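PDB 6C72: particle-associated glycoside hydrolase from Acinetobacter phage Fri1, which is a trimeric tailspike that probably degrades the capsular polysaccharide of the Acinetobacter host during virus entry, as a glycoside hydrolase that also binds zinc ions. Local coordinates for residues 377-382 against 396-401; 348-353 against 372-377; 401-406 against 426-431; 331-336 against 358-363. All coordinates share one frame; numbering follows the deposited sequence.

All four contacts join successive coils of one parallel beta-helix. Contact 1 sits in the middle: its centre is about 7 Å from that of contact 2, sharing Cys-377, and about 8 Å from that of contact 3, sharing Asn-401. Contact 4 lies across the interior, its centre about 13 Å from those of contacts 1 and 2. It meets both through apolar side chains such as Ile-361, and contact 1 also by a hydrogen bond of Thr-360 OG1 with Leu-382 O (2.7 Å). Contacts 3 and 4 do not touch. Zinc bound by Glu-378 of contact 1 lies about 4 Å from the side chain of Trp-404 in contact 3. Contacts 1, 2 and 3 also touch a second subunit.

Contact 1. Residues 377-382 against 396-401; sequences CEFDTL and GRFTNN. With ZN (zinc ion), chain K.
Asn-401 reaches across to Cys-377 with CB and OD1, while Phe-398 and Phe-379 meet beside it. The CB of Asn-401 lies 3.4 Å from Cys-377 O and also sits at the edge of the Phe-379 ring, near its plane. With chi1 at -53°, CG stands beside the backbone N of Asn-401 and anti to the carbonyl carbon, facing the Cys-377 amide. At the tip the two branches part. OD1 takes the N-H of Cys-377 in a hydrogen bond of 2.7 Å (OD1 to N), fairly straight at 162°, with the donor in the carbonyl plane and on a lone pair. ND2 lies 3.3 Å above the plane of the Phe-398 ring, over its centre, and gives a hydrogen bond to Val-374 O. The buried amide thus has both ends engaged, which should fix its rotation.

The two phenylalanines approach tip to tip: Phe-379 CE2 is 3.9 Å from Phe-398 CZ. Their planes are only 28° apart, but the rings are slid so far past each other that the centroids stand 5.9 Å apart and there is hardly any overlap. Phe-379 stacks instead with Phe-355 of the preceding coil. Glu-378 turns away from the interface; its OE1 binds zinc at 2.1 Å, and the side chain packs on Pro-342 of a second subunit. An inward asparagine that accepts the backbone N-H of the coil before it marks a turn of a parallel beta-helix, here a step that Asn-426 continues as an asparagine ladder.

Contact 2. Residues 348-353 against 372-377; sequences VKFLNC and CIVDNC
Lys-349, Phe-350 and Leu-351 pair with Ile-373, Val-374 and Asp-375 as parallel strands, the axes 4.9 Å apart and 8° from parallel. Phe-350 uses both backbone groups, its N donating to Ile-373 O and its O accepting from Asp-375 N; Asn-352 N continues the series to Asp-375 O. On one face, CG of Lys-349 rests 3.9 Å from CB of Ile-373, the two side chains pointing the same way, and Leu-351 CD2 lies against Asp-375 CB at 4.0 Å. On the other, the Phe-350 ring turns inward with Val-374, toward Val-334 and Val-336 of another wall. Such in-register stacking of consecutive coils is that of a parallel beta-helix, and it becomes like over like in the turn, where Cys-377 lies under Cys-353: SG of Cys-377 receives Cys-353 N at 3.5 Å.

Asn-352 and Asn-376 also lie side by side, their amide planes 85° apart, with OD1 of Asn-352 3.5 Å from CB of Asn-376. Asn-376 ND2 meets Asp-375 OD2 from above the carboxylate plane at 3.0 Å, and a water bridges Asn-352 OD1 and Asp-375 OD2. Asp-375 OD1 bonds Thr-399. Asp-375 is a zinc ligand together with Asp-371 in a structure of this protein, and a bound zinc lies about 4 Å from its side chain here. Asn-352 ND2 reaches Asp-279 of a second subunit.

Contact 3. Residues 401-406 against 426-431; sequences NTLWGK and NRFQDT
The asparagine ladder of the beta-helix gains a rung where Asn-426 follows Asn-401, the two side chains lying side by side with their amide planes 23° apart. Asn-426 OD1 accepts Asn-401 N at 2.9 Å, the donor tilted out of the carbonyl plane, and draws a weak second bond from Asn-401 ND2 at 3.2 Å. Asn-426 ND2 goes to Phe-398 O. Beyond the turn the strands run parallel, Thr-402 beside Arg-427 and Leu-403 beside Phe-428, joined by backbone bonds from Arg-427 N to Asn-401 O, Leu-403 N to Arg-427 O and Gln-429 N to Leu-403 O.

Leu-403 points inward, its CD1 4.0 Å from CE1 of Phe-428, while its CB meets Thr-431 OG1. On the opposite face Trp-404 gathers three neighbours. Thr-402 CG2 sits 3.4 Å above the indole plane, over the ring centre. Arg-427 NH2 comes to CH2 of Trp-404 at 3.5 Å with the guanidinium and ring planes 72° apart, so the two groups are not stacked. Gln-429 NE2 lies at the ring edge, in plane, and donates to the backbone O of Trp-404 at 2.8 Å, on a lone pair and nearly straight at 170°; CG anti to the backbone N starts an extended chain that reaches this carbonyl.

Thr-402 OG1 bonds Pro-342 O of a second subunit. Trp-404 NE1 donates to Glu-378 OE1, the oxygen that binds zinc, which makes the indole a second-shell partner likely to help hold that carboxylate in place.

Contact 4. Residues 331-336 against 358-363; sequences EPTVLV and KATIRN
Arg-362 CG is anti to the backbone N (chi1 167°) and the chain stays extended to NE, while Glu-331 CG is likewise anti to its own N (chi1 -176°) on an extended chain; the two side chains cross at about a right angle and join in a salt bridge. Arg-362 NH1 donates to Glu-331 OE1 at 2.6 Å, at the edge of the guanidinium and in its plane, using the syn lone pair of the oxygen. The carboxylate plane is turned 67° from the guanidinium plane, leaving a single-oxygen contact. OE1 is gripped twice, because Thr-333 OG1 donates to its anti lone pair at 2.8 Å. Glu-331 OE2 has Thr-387 and NH2 of the buried Arg-362 has Asn-364, so both ends of the ion pair have further partners.

Beneath it the strands 333-336 and 360-363 are neighbouring coils of one wall of the parallel beta-helix, bonded from Val-334 N to Thr-360 O, from Arg-362 N to Val-334 O and from Val-336 N to Arg-362 O. Leu-335 runs alongside Arg-362 and sets CD2 over one face of the guanidinium, offset toward the rim and 3.8 Å from NE. Thr-333 CG2 packs on Arg-362 CB at 3.7 Å and on Thr-360 CG2 at 3.8 Å. Val-334 and Ile-361 face the interior instead, where Val-334 touches Phe-350 and Phe-322. Pro-332 centres an inverse gamma turn ahead of the strand; its CB is 3.5 Å from Lys-358 CB, and its O takes a weak bond from Thr-360 N at 3.2 Å.

Contact 1. Residues 377-382 against 396-401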
loop_
_atom_site.group_PDB
_atom_site.type_symbol
_atom_site.label_atom_id
_atom_site.label_comp_id
_atom_site.label_asym_id
_atom_site.label_seq_id
_atom_site.Cartn_x
_atom_site.Cartn_y
_atom_site.Cartn_z
ATOM N N CYS A 377 9.383 -0.446 10.880
ATOM C CA CYS A 377 9.039 -0.503 12.289
ATOM C C CYS A 377 10.283 -0.387 13.176
ATOM O O CYS A 377 11.411 -0.648 12.752
ATOM C CB CYS A 377 8.301 -1.805 12.598
ATOM S SG CYS A 377 6.714 -1.928 11.777
ATOM N N GLU A 378 10.054 -0.012 14.433
ATOM C CA GLU A 378 11.107 0.086 15.432
ATOM C C GLU A 378 10.852 -0.907 16.557
ATOM O O GLU A 378 9.708 -1.104 16.975
ATOM C CB GLU A 378 11.200 1.492 16.012
ATOM C CG GLU A 378 11.503 2.586 15.010
ATOM C CD GLU A 378 11.627 3.944 15.682
ATOM O OE1 GLU A 378 12.286 4.020 16.741
ATOM O OE2 GLU A 378 11.042 4.926 15.167
ATOM N N PHE A 379 11.918 -1.535 17.047
ATOM C CA PHE A 379 11.818 -2.537 18.104
ATOM C C PHE A 379 12.794 -2.190 19.224
ATOM O O PHE A 379 13.999 -2.060 18.975
ATOM C CB PHE A 379 12.102 -3.934 17.544
ATOM C CG PHE A 379 11.069 -4.411 16.564
ATOM C CD1 PHE A 379 9.951 -5.117 17.001
ATOM C CD2 PHE A 379 11.205 -4.153 15.210
ATOM C CE1 PHE A 379 8.972 -5.562 16.100
ATOM C CE2 PHE A 379 10.245 -4.598 14.304
ATOM C CZ PHE A 379 9.118 -5.300 14.758
ATOM N N ASP A 380 12.274 -2.010 20.448
ATOM C CA ASP A 380 13.135 -1.806 21.612
ATOM C C ASP A 380 13.793 -3.096 22.082
ATOM O O ASP A 380 14.830 -3.044 22.753
ATOM C CB ASP A 380 12.345 -1.203 22.782
ATOM C CG ASP A 380 12.166 0.290 22.659
ATOM O OD1 ASP A 380 12.632 0.869 21.660
ATOM O OD2 ASP A 380 11.527 0.887 23.552
ATOM N N THR A 381 13.196 -4.244 21.777
ATOM C CA THR A 381 13.706 -5.528 22.231
ATOM C C THR A 381 13.552 -6.525 21.085
ATOM O O THR A 381 13.534 -6.104 19.924
ATOM C CB THR A 381 12.968 -5.961 23.516
ATOM O OG1 THR A 381 13.520 -7.174 24.035
ATOM C CG2 THR A 381 11.461 -6.125 23.280
ATOM N N LEU A 382 13.425 -7.819 21.390
ATOM C CA LEU A 382 13.213 -8.844 20.367
ATOM C C LEU A 382 12.104 -8.437 19.412
ATOM O O LEU A 382 11.043 -7.958 19.832
ATOM C CB LEU A 382 12.819 -10.175 21.010
ATOM C CG LEU A 382 13.694 -10.823 22.075
ATOM C CD1 LEU A 382 12.947 -12.012 22.639
ATOM C CD2 LEU A 382 15.052 -11.241 21.515
ATOM N N GLY A 396 7.276 -14.178 4.226
ATOM C CA GLY A 396 7.016 -12.780 4.448
ATOM C C GLY A 396 8.234 -11.925 4.157
ATOM O O GLY A 396 9.253 -12.397 3.653
ATOM N N ARG A 397 8.084 -10.651 4.507
ATOM C CA ARG A 397 9.060 -9.606 4.256
ATOM C C ARG A 397 9.216 -8.797 5.534
ATOM O O ARG A 397 8.235 -8.250 6.055
ATOM C CB ARG A 397 8.614 -8.714 3.096
ATOM C CG ARG A 397 8.395 -9.484 1.816
ATOM C CD ARG A 397 7.890 -8.602 0.701
ATOM N NE ARG A 397 8.824 -7.516 0.407
ATOM C CZ ARG A 397 9.859 -7.613 -0.432
ATOM N NH1 ARG A 397 10.110 -8.757 -1.070
ATOM N NH2 ARG A 397 10.644 -6.556 -0.641
ATOM N N PHE A 398 10.434 -8.785 6.065
ATOM C CA PHE A 398 10.837 -8.014 7.238
ATOM C C PHE A 398 11.827 -6.965 6.732
ATOM O O PHE A 398 13.029 -7.215 6.649
ATOM C CB PHE A 398 11.445 -8.938 8.280
ATOM C CG PHE A 398 11.700 -8.289 9.606
ATOM C CD1 PHE A 398 10.725 -8.281 10.581
ATOM C CD2 PHE A 398 12.939 -7.735 9.900
ATOM C CE1 PHE A 398 10.968 -7.699 11.823
ATOM C CE2 PHE A 398 13.181 -7.161 11.138
ATOM C CZ PHE A 398 12.187 -7.136 12.101
ATOM N N THR A 399 11.312 -5.792 6.372
ATOM C CA THR A 399 12.069 -4.811 5.611
ATOM C C THR A 399 12.164 -3.473 6.334
ATOM O O THR A 399 11.199 -3.016 6.970
ATOM C CB THR A 399 11.441 -4.591 4.230
ATOM O OG1 THR A 399 10.033 -4.371 4.382
ATOM C CG2 THR A 399 11.689 -5.791 3.291
ATOM N N ASN A 400 13.347 -2.859 6.249
ATOM C CA ASN A 400 13.538 -1.477 6.661
ATOM C C ASN A 400 13.142 -1.254 8.113
ATOM O O ASN A 400 12.630 -0.198 8.462
ATOM C CB ASN A 400 12.769 -0.524 5.754
ATOM C CG ASN A 400 13.206 -0.632 4.312
ATOM O OD1 ASN A 400 12.395 -0.917 3.422
ATOM N ND2 ASN A 400 14.497 -0.411 4.065
ATOM N N ASN A 401 13.361 -2.240 8.966
ATOM C CA ASN A 401 13.082 -2.105 10.383
ATOM C C ASN A 401 14.383 -1.879 11.134
ATOM O O ASN A 401 15.476 -2.175 10.636
ATOM C CB ASN A 401 12.375 -3.353 10.924
ATOM C CG ASN A 401 11.141 -3.706 10.122
ATOM O OD1 ASN A 401 10.176 -2.940 10.123
ATOM N ND2 ASN A 401 11.169 -4.863 9.408
HETATM ZN ZN ZN K . 12.432 5.512 18.235
#

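Contact 2. Residues 348-353 against 372-377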
loop_
_atom_site.group_PDB
_atom_site.type_symbol
_atom_site.label_atom_id
_atom_site.label_comp_id
_atom_site.label_asym_id
_atom_site.label_seq_id
_atom_site.Cartn_x
_atom_site.Cartn_y
_atom_site.Cartn_z
ATOM N N VAL A 348 -1.904 -9.521 7.796
ATOM C CA VAL A 348 -1.690 -8.545 8.853
ATOM C C VAL A 348 -0.400 -7.798 8.551
ATOM O O VAL A 348 0.649 -8.417 8.363
ATOM C CB VAL A 348 -1.595 -9.245 10.214
ATOM C CG1 VAL A 348 -1.219 -8.246 11.294
ATOM C CG2 VAL A 348 -2.878 -9.976 10.518
ATOM N N LYS A 349 -0.462 -6.480 8.520
ATOM C CA LYS A 349 0.691 -5.671 8.159
ATOM C C LYS A 349 1.015 -4.709 9.286
ATOM O O LYS A 349 0.128 -4.002 9.780
ATOM C CB LYS A 349 0.436 -4.890 6.877
ATOM C CG LYS A 349 0.106 -5.741 5.677
ATOM C CD LYS A 349 -0.116 -4.819 4.507
ATOM C CE LYS A 349 -0.303 -5.568 3.195
ATOM N NZ LYS A 349 -1.729 -5.867 2.989
ATOM N N PHE A 350 2.286 -4.676 9.678
ATOM C CA PHE A 350 2.797 -3.689 10.625
ATOM C C PHE A 350 3.657 -2.712 9.837
ATOM O O PHE A 350 4.743 -3.073 9.359
ATOM C CB PHE A 350 3.581 -4.352 11.755
ATOM C CG PHE A 350 2.752 -5.285 12.612
ATOM C CD1 PHE A 350 1.994 -4.792 13.678
ATOM C CD2 PHE A 350 2.752 -6.639 12.380
ATOM C CE1 PHE A 350 1.243 -5.631 14.482
ATOM C CE2 PHE A 350 1.986 -7.491 13.183
ATOM C CZ PHE A 350 1.237 -6.976 14.243
ATOM N N LEU A 351 3.154 -1.485 9.687
ATOM C CA LEU A 351 3.773 -0.434 8.889
ATOM C C LEU A 351 4.036 0.782 9.768
ATOM O O LEU A 351 3.130 1.243 10.473
ATOM C CB LEU A 351 2.874 -0.036 7.718
ATOM C CG LEU A 351 2.309 -1.145 6.833
ATOM C CD1 LEU A 351 1.359 -0.569 5.807
ATOM C CD2 LEU A 351 3.441 -1.895 6.144
ATOM N N ASN A 352 5.276 1.283 9.739
ATOM C CA ASN A 352 5.665 2.509 10.437
ATOM C C ASN A 352 5.357 2.448 11.933
ATOM O O ASN A 352 5.133 3.479 12.566
ATOM C CB ASN A 352 5.004 3.751 9.821
ATOM C CG ASN A 352 5.214 3.858 8.312
ATOM O OD1 ASN A 352 6.021 3.139 7.726
ATOM N ND2 ASN A 352 4.519 4.799 7.686
ATOM N N CYS A 353 5.340 1.253 12.512
ATOM C CA CYS A 353 4.968 1.095 13.904
ATOM C C CYS A 353 6.195 1.081 14.803
ATOM O O CYS A 353 7.317 0.810 14.366
ATOM C CB CYS A 353 4.170 -0.196 14.115
ATOM S SG CYS A 353 2.534 -0.224 13.327
ATOM N N CYS A 372 3.786 -12.728 6.381
ATOM C CA CYS A 372 3.991 -11.793 7.484
ATOM C C CYS A 372 4.736 -10.540 7.008
ATOM O O CYS A 372 5.804 -10.638 6.396
ATOM C CB CYS A 372 4.775 -12.499 8.588
ATOM S SG CYS A 372 5.533 -11.443 9.813
ATOM N N ILE A 373 4.180 -9.359 7.302
ATOM C CA ILE A 373 4.702 -8.084 6.808
ATOM C C ILE A 373 5.059 -7.177 7.987
ATOM O O ILE A 373 4.171 -6.725 8.727
ATOM C CB ILE A 373 3.691 -7.382 5.885
ATOM C CG1 ILE A 373 3.456 -8.195 4.601
ATOM C CG2 ILE A 373 4.158 -5.966 5.566
ATOM C CD1 ILE A 373 4.649 -8.278 3.704
ATOM N N VAL A 374 6.340 -6.856 8.117
ATOM C CA VAL A 374 6.833 -5.887 9.092
ATOM C C VAL A 374 7.752 -4.921 8.343
ATOM O O VAL A 374 8.820 -5.321 7.860
ATOM C CB VAL A 374 7.584 -6.549 10.253
ATOM C CG1 VAL A 374 8.051 -5.462 11.253
ATOM C CG2 VAL A 374 6.734 -7.634 10.916
ATOM N N ASP A 375 7.344 -3.657 8.236
ATOM C CA ASP A 375 8.073 -2.713 7.400
ATOM C C ASP A 375 8.185 -1.354 8.080
ATOM O O ASP A 375 7.183 -0.805 8.547
ATOM C CB ASP A 375 7.386 -2.578 6.038
ATOM C CG ASP A 375 8.094 -1.618 5.127
ATOM O OD1 ASP A 375 9.085 -2.039 4.486
ATOM O OD2 ASP A 375 7.669 -0.441 5.055
ATOM N N ASN A 376 9.411 -0.817 8.117
ATOM C CA ASN A 376 9.702 0.504 8.677
ATOM C C ASN A 376 9.208 0.626 10.116
ATOM O O ASN A 376 8.676 1.658 10.529
ATOM C CB ASN A 376 9.152 1.622 7.792
ATOM C CG ASN A 376 10.123 2.012 6.684
ATOM O OD1 ASN A 376 11.088 2.744 6.925
ATOM N ND2 ASN A 376 9.883 1.516 5.469
ATOM N N CYS A 377 9.383 -0.446 10.880
ATOM C CA CYS A 377 9.039 -0.503 12.289
ATOM C C CYS A 377 10.283 -0.387 13.176
ATOM O O CYS A 377 11.411 -0.648 12.752
ATOM C CB CYS A 377 8.301 -1.805 12.598
ATOM S SG CYS A 377 6.714 -1.928 11.777
HETATM O O HOH W 1 5.657 1.464 5.628
#

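Contact 3. Residues 401-406 against 426-431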
loop_
_atom_site.group_PDB
_atom_site.type_symbol
_atom_site.label_atom_id
_atom_site.label_comp_id
_atom_site.label_asym_id
_atom_site.label_seq_id
_atom_site.Cartn_x
_atom_site.Cartn_y
_atom_site.Cartn_z
ATOM N N ASN A 401 13.361 -2.240 8.966
ATOM C CA ASN A 401 13.082 -2.105 10.383
ATOM C C ASN A 401 14.383 -1.879 11.134
ATOM O O ASN A 401 15.476 -2.175 10.636
ATOM C CB ASN A 401 12.375 -3.353 10.924
ATOM C CG ASN A 401 11.141 -3.706 10.122
ATOM O OD1 ASN A 401 10.176 -2.940 10.123
ATOM N ND2 ASN A 401 11.169 -4.863 9.408
ATOM N N THR A 402 14.256 -1.372 12.353
ATOM C CA THR A 402 15.396 -1.178 13.234
ATOM C C THR A 402 15.162 -1.978 14.508
ATOM O O THR A 402 14.088 -1.902 15.110
ATOM C CB THR A 402 15.604 0.316 13.536
ATOM O OG1 THR A 402 15.960 1.000 12.329
ATOM C CG2 THR A 402 16.709 0.550 14.595
ATOM N N LEU A 403 16.132 -2.779 14.884
ATOM C CA LEU A 403 16.139 -3.418 16.192
ATOM C C LEU A 403 17.104 -2.613 17.063
ATOM O O LEU A 403 18.321 -2.682 16.891
ATOM C CB LEU A 403 16.515 -4.893 16.089
ATOM C CG LEU A 403 15.335 -5.822 15.747
ATOM C CD1 LEU A 403 14.848 -5.661 14.297
ATOM C CD2 LEU A 403 15.663 -7.283 16.031
ATOM N N TRP A 404 16.549 -1.808 17.975
ATOM C CA TRP A 404 17.389 -0.930 18.781
ATOM C C TRP A 404 18.191 -1.703 19.817
ATOM O O TRP A 404 19.257 -1.238 20.234
ATOM C CB TRP A 404 16.542 0.146 19.468
ATOM C CG TRP A 404 15.947 1.180 18.539
ATOM C CD1 TRP A 404 14.614 1.425 18.313
ATOM C CD2 TRP A 404 16.669 2.120 17.728
ATOM N NE1 TRP A 404 14.466 2.452 17.411
ATOM C CE2 TRP A 404 15.709 2.897 17.035
ATOM C CE3 TRP A 404 18.027 2.372 17.512
ATOM C CZ2 TRP A 404 16.071 3.902 16.145
ATOM C CZ3 TRP A 404 18.379 3.366 16.635
ATOM C CH2 TRP A 404 17.407 4.122 15.958
ATOM N N GLY A 405 17.698 -2.865 20.252
ATOM C CA GLY A 405 18.396 -3.642 21.264
ATOM C C GLY A 405 18.529 -2.942 22.597
ATOM O O GLY A 405 19.532 -3.125 23.289
ATOM N N LYS A 406 17.536 -2.143 22.982
ATOM C CA LYS A 406 17.595 -1.462 24.267
ATOM C C LYS A 406 17.465 -2.453 25.416
ATOM O O LYS A 406 18.131 -2.306 26.447
ATOM C CB LYS A 406 16.500 -0.395 24.341
ATOM C CG LYS A 406 16.632 0.681 23.256
ATOM C CD LYS A 406 15.481 1.687 23.263
ATOM C CE LYS A 406 15.540 2.595 22.029
ATOM N NZ LYS A 406 14.275 3.377 21.806
ATOM N N ASN A 426 17.258 -3.772 6.899
ATOM C CA ASN A 426 17.073 -3.517 8.319
ATOM C C ASN A 426 18.330 -2.919 8.954
ATOM O O ASN A 426 19.444 -3.085 8.457
ATOM C CB ASN A 426 16.680 -4.806 9.038
ATOM C CG ASN A 426 15.379 -5.393 8.499
ATOM O OD1 ASN A 426 14.288 -4.933 8.849
ATOM N ND2 ASN A 426 15.488 -6.378 7.619
ATOM N N ARG A 427 18.133 -2.213 10.072
ATOM C CA ARG A 427 19.228 -1.724 10.900
ATOM C C ARG A 427 19.271 -2.538 12.184
ATOM O O ARG A 427 18.356 -2.465 13.008
ATOM C CB ARG A 427 19.078 -0.240 11.207
ATOM C CG ARG A 427 19.251 0.613 9.998
ATOM C CD ARG A 427 20.000 1.860 10.373
ATOM N NE ARG A 427 19.325 2.539 11.463
ATOM C CZ ARG A 427 19.488 3.824 11.730
ATOM N NH1 ARG A 427 20.312 4.548 10.981
ATOM N NH2 ARG A 427 18.825 4.381 12.734
ATOM N N PHE A 428 20.350 -3.283 12.363
ATOM C CA PHE A 428 20.519 -4.172 13.504
ATOM C C PHE A 428 21.514 -3.535 14.472
ATOM O O PHE A 428 22.730 -3.595 14.258
ATOM C CB PHE A 428 20.979 -5.557 13.047
ATOM C CG PHE A 428 19.936 -6.328 12.265
ATOM C CD1 PHE A 428 18.732 -6.689 12.852
ATOM C CD2 PHE A 428 20.175 -6.720 10.956
ATOM C CE1 PHE A 428 17.777 -7.414 12.133
ATOM C CE2 PHE A 428 19.232 -7.442 10.237
ATOM C CZ PHE A 428 18.036 -7.791 10.821
ATOM N N GLN A 429 21.002 -2.911 15.530
ATOM C CA GLN A 429 21.862 -2.330 16.554
ATOM C C GLN A 429 22.092 -3.375 17.631
ATOM O O GLN A 429 21.170 -3.701 18.390
ATOM C CB GLN A 429 21.274 -1.060 17.163
ATOM C CG GLN A 429 22.258 -0.391 18.113
ATOM C CD GLN A 429 21.809 0.974 18.583
ATOM O OE1 GLN A 429 22.395 1.996 18.218
ATOM N NE2 GLN A 429 20.769 1.001 19.411
ATOM N N ASP A 430 23.319 -3.900 17.685
ATOM C CA ASP A 430 23.765 -4.907 18.641
ATOM C C ASP A 430 23.002 -6.220 18.511
ATOM O O ASP A 430 23.108 -7.074 19.396
ATOM C CB ASP A 430 23.667 -4.423 20.101
ATOM C CG ASP A 430 24.593 -3.253 20.423
ATOM O OD1 ASP A 430 25.691 -3.154 19.845
ATOM O OD2 ASP A 430 24.237 -2.450 21.314
ATOM N N THR A 431 22.237 -6.410 17.436
ATOM C CA THR A 431 21.424 -7.613 17.283
ATOM C C THR A 431 22.304 -8.844 17.126
ATOM O O THR A 431 23.141 -8.903 16.219
ATOM C CB THR A 431 20.505 -7.489 16.072
ATOM O OG1 THR A 431 19.865 -6.209 16.083
ATOM C CG2 THR A 431 19.448 -8.593 16.095
#

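Contact 4. Residues 331-336 against 358-363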
loop_
_atom_site.group_PDB
_atom_site.type_symbol
_atom_site.label_atom_id
_atom_site.label_comp_id
_atom_site.label_asym_id
_atom_site.label_seq_id
_atom_site.Cartn_x
_atom_site.Cartn_y
_atom_site.Cartn_z
ATOM N N GLU A 331 2.518 -11.270 29.490
ATOM C CA GLU A 331 3.353 -11.510 28.317
ATOM C C GLU A 331 3.200 -10.326 27.375
ATOM O O GLU A 331 2.101 -10.114 26.832
ATOM C CB GLU A 331 2.965 -12.808 27.607
ATOM C CG GLU A 331 3.876 -13.137 26.447
ATOM C CD GLU A 331 3.463 -14.412 25.708
ATOM O OE1 GLU A 331 2.631 -14.325 24.773
ATOM O OE2 GLU A 331 3.971 -15.498 26.076
ATOM N N PRO A 332 4.252 -9.535 27.144
ATOM C CA PRO A 332 4.122 -8.264 26.425
ATOM C C PRO A 332 4.083 -8.400 24.907
ATOM O O PRO A 332 4.855 -7.775 24.175
ATOM C CB PRO A 332 5.377 -7.496 26.894
ATOM C CG PRO A 332 6.376 -8.586 27.110
ATOM C CD PRO A 332 5.619 -9.769 27.637
ATOM N N THR A 333 3.160 -9.224 24.424
ATOM C CA THR A 333 3.171 -9.632 23.027
ATOM C C THR A 333 2.010 -9.027 22.249
ATOM O O THR A 333 0.986 -8.630 22.815
ATOM C CB THR A 333 3.153 -11.155 22.898
ATOM O OG1 THR A 333 2.215 -11.687 23.833
ATOM C CG2 THR A 333 4.535 -11.732 23.193
ATOM N N VAL A 334 2.250 -8.891 20.956
ATOM C CA VAL A 334 1.281 -8.522 19.936
ATOM C C VAL A 334 1.078 -9.791 19.120
ATOM O O VAL A 334 1.953 -10.182 18.332
ATOM C CB VAL A 334 1.801 -7.358 19.081
ATOM C CG1 VAL A 334 0.785 -6.904 18.052
ATOM C CG2 VAL A 334 2.237 -6.207 19.988
ATOM N N LEU A 335 -0.031 -10.480 19.361
ATOM C CA LEU A 335 -0.239 -11.823 18.842
ATOM C C LEU A 335 -0.984 -11.771 17.518
ATOM O O LEU A 335 -1.945 -11.016 17.361
ATOM C CB LEU A 335 -1.044 -12.683 19.821
ATOM C CG LEU A 335 -0.530 -12.948 21.232
ATOM C CD1 LEU A 335 -0.898 -11.784 22.140
ATOM C CD2 LEU A 335 -1.073 -14.266 21.784
ATOM N N VAL A 336 -0.542 -12.591 16.572
ATOM C CA VAL A 336 -1.263 -12.815 15.329
ATOM C C VAL A 336 -1.595 -14.302 15.253
ATOM O O VAL A 336 -0.689 -15.144 15.224
ATOM C CB VAL A 336 -0.455 -12.363 14.105
ATOM C CG1 VAL A 336 -1.208 -12.738 12.816
ATOM C CG2 VAL A 336 -0.194 -10.877 14.172
ATOM N N LYS A 358 8.673 -3.454 26.489
ATOM C CA LYS A 358 8.779 -4.895 26.328
ATOM C C LYS A 358 8.059 -5.419 25.092
ATOM O O LYS A 358 8.158 -6.615 24.802
ATOM C CB LYS A 358 8.221 -5.592 27.566
ATOM C CG LYS A 358 8.908 -5.247 28.853
ATOM C CD LYS A 358 10.265 -5.891 28.920
ATOM C CE LYS A 358 10.922 -5.594 30.253
ATOM N NZ LYS A 358 12.201 -6.340 30.395
ATOM N N ALA A 359 7.392 -4.557 24.328
ATOM C CA ALA A 359 6.512 -5.038 23.265
ATOM C C ALA A 359 7.285 -5.790 22.187
ATOM O O ALA A 359 8.383 -5.389 21.797
ATOM C CB ALA A 359 5.755 -3.874 22.638
ATOM N N THR A 360 6.692 -6.884 21.697
ATOM C CA THR A 360 7.300 -7.760 20.701
ATOM C C THR A 360 6.198 -8.536 19.984
ATOM O O THR A 360 5.100 -8.705 20.506
ATOM C CB THR A 360 8.314 -8.712 21.351
ATOM O OG1 THR A 360 8.934 -9.526 20.344
ATOM C CG2 THR A 360 7.636 -9.595 22.394
ATOM N N ILE A 361 6.492 -8.990 18.769
ATOM C CA ILE A 361 5.514 -9.705 17.956
ATOM C C ILE A 361 5.548 -11.182 18.314
ATOM O O ILE A 361 6.632 -11.770 18.430
ATOM C CB ILE A 361 5.793 -9.504 16.462
ATOM C CG1 ILE A 361 5.612 -8.035 16.083
ATOM C CG2 ILE A 361 4.931 -10.436 15.616
ATOM C CD1 ILE A 361 6.082 -7.734 14.694
ATOM N N ARG A 362 4.366 -11.783 18.490
ATOM C CA ARG A 362 4.251 -13.214 18.753
ATOM C C ARG A 362 3.499 -13.906 17.620
ATOM O O ARG A 362 2.314 -13.632 17.382
ATOM C CB ARG A 362 3.550 -13.487 20.087
ATOM C CG ARG A 362 3.134 -14.961 20.248
ATOM C CD ARG A 362 2.688 -15.297 21.660
ATOM N NE ARG A 362 1.987 -16.577 21.684
ATOM C CZ ARG A 362 1.364 -17.085 22.750
ATOM N NH1 ARG A 362 1.359 -16.427 23.897
ATOM N NH2 ARG A 362 0.739 -18.257 22.664
ATOM N N ASN A 363 4.165 -14.856 16.971
ATOM C CA ASN A 363 3.531 -15.706 15.976
ATOM C C ASN A 363 2.701 -16.758 16.703
ATOM O O ASN A 363 3.241 -17.620 17.399
ATOM C CB ASN A 363 4.600 -16.329 15.083
ATOM C CG ASN A 363 4.053 -17.431 14.188
ATOM O OD1 ASN A 363 2.847 -17.484 13.911
ATOM N ND2 ASN A 363 4.937 -18.313 13.720
#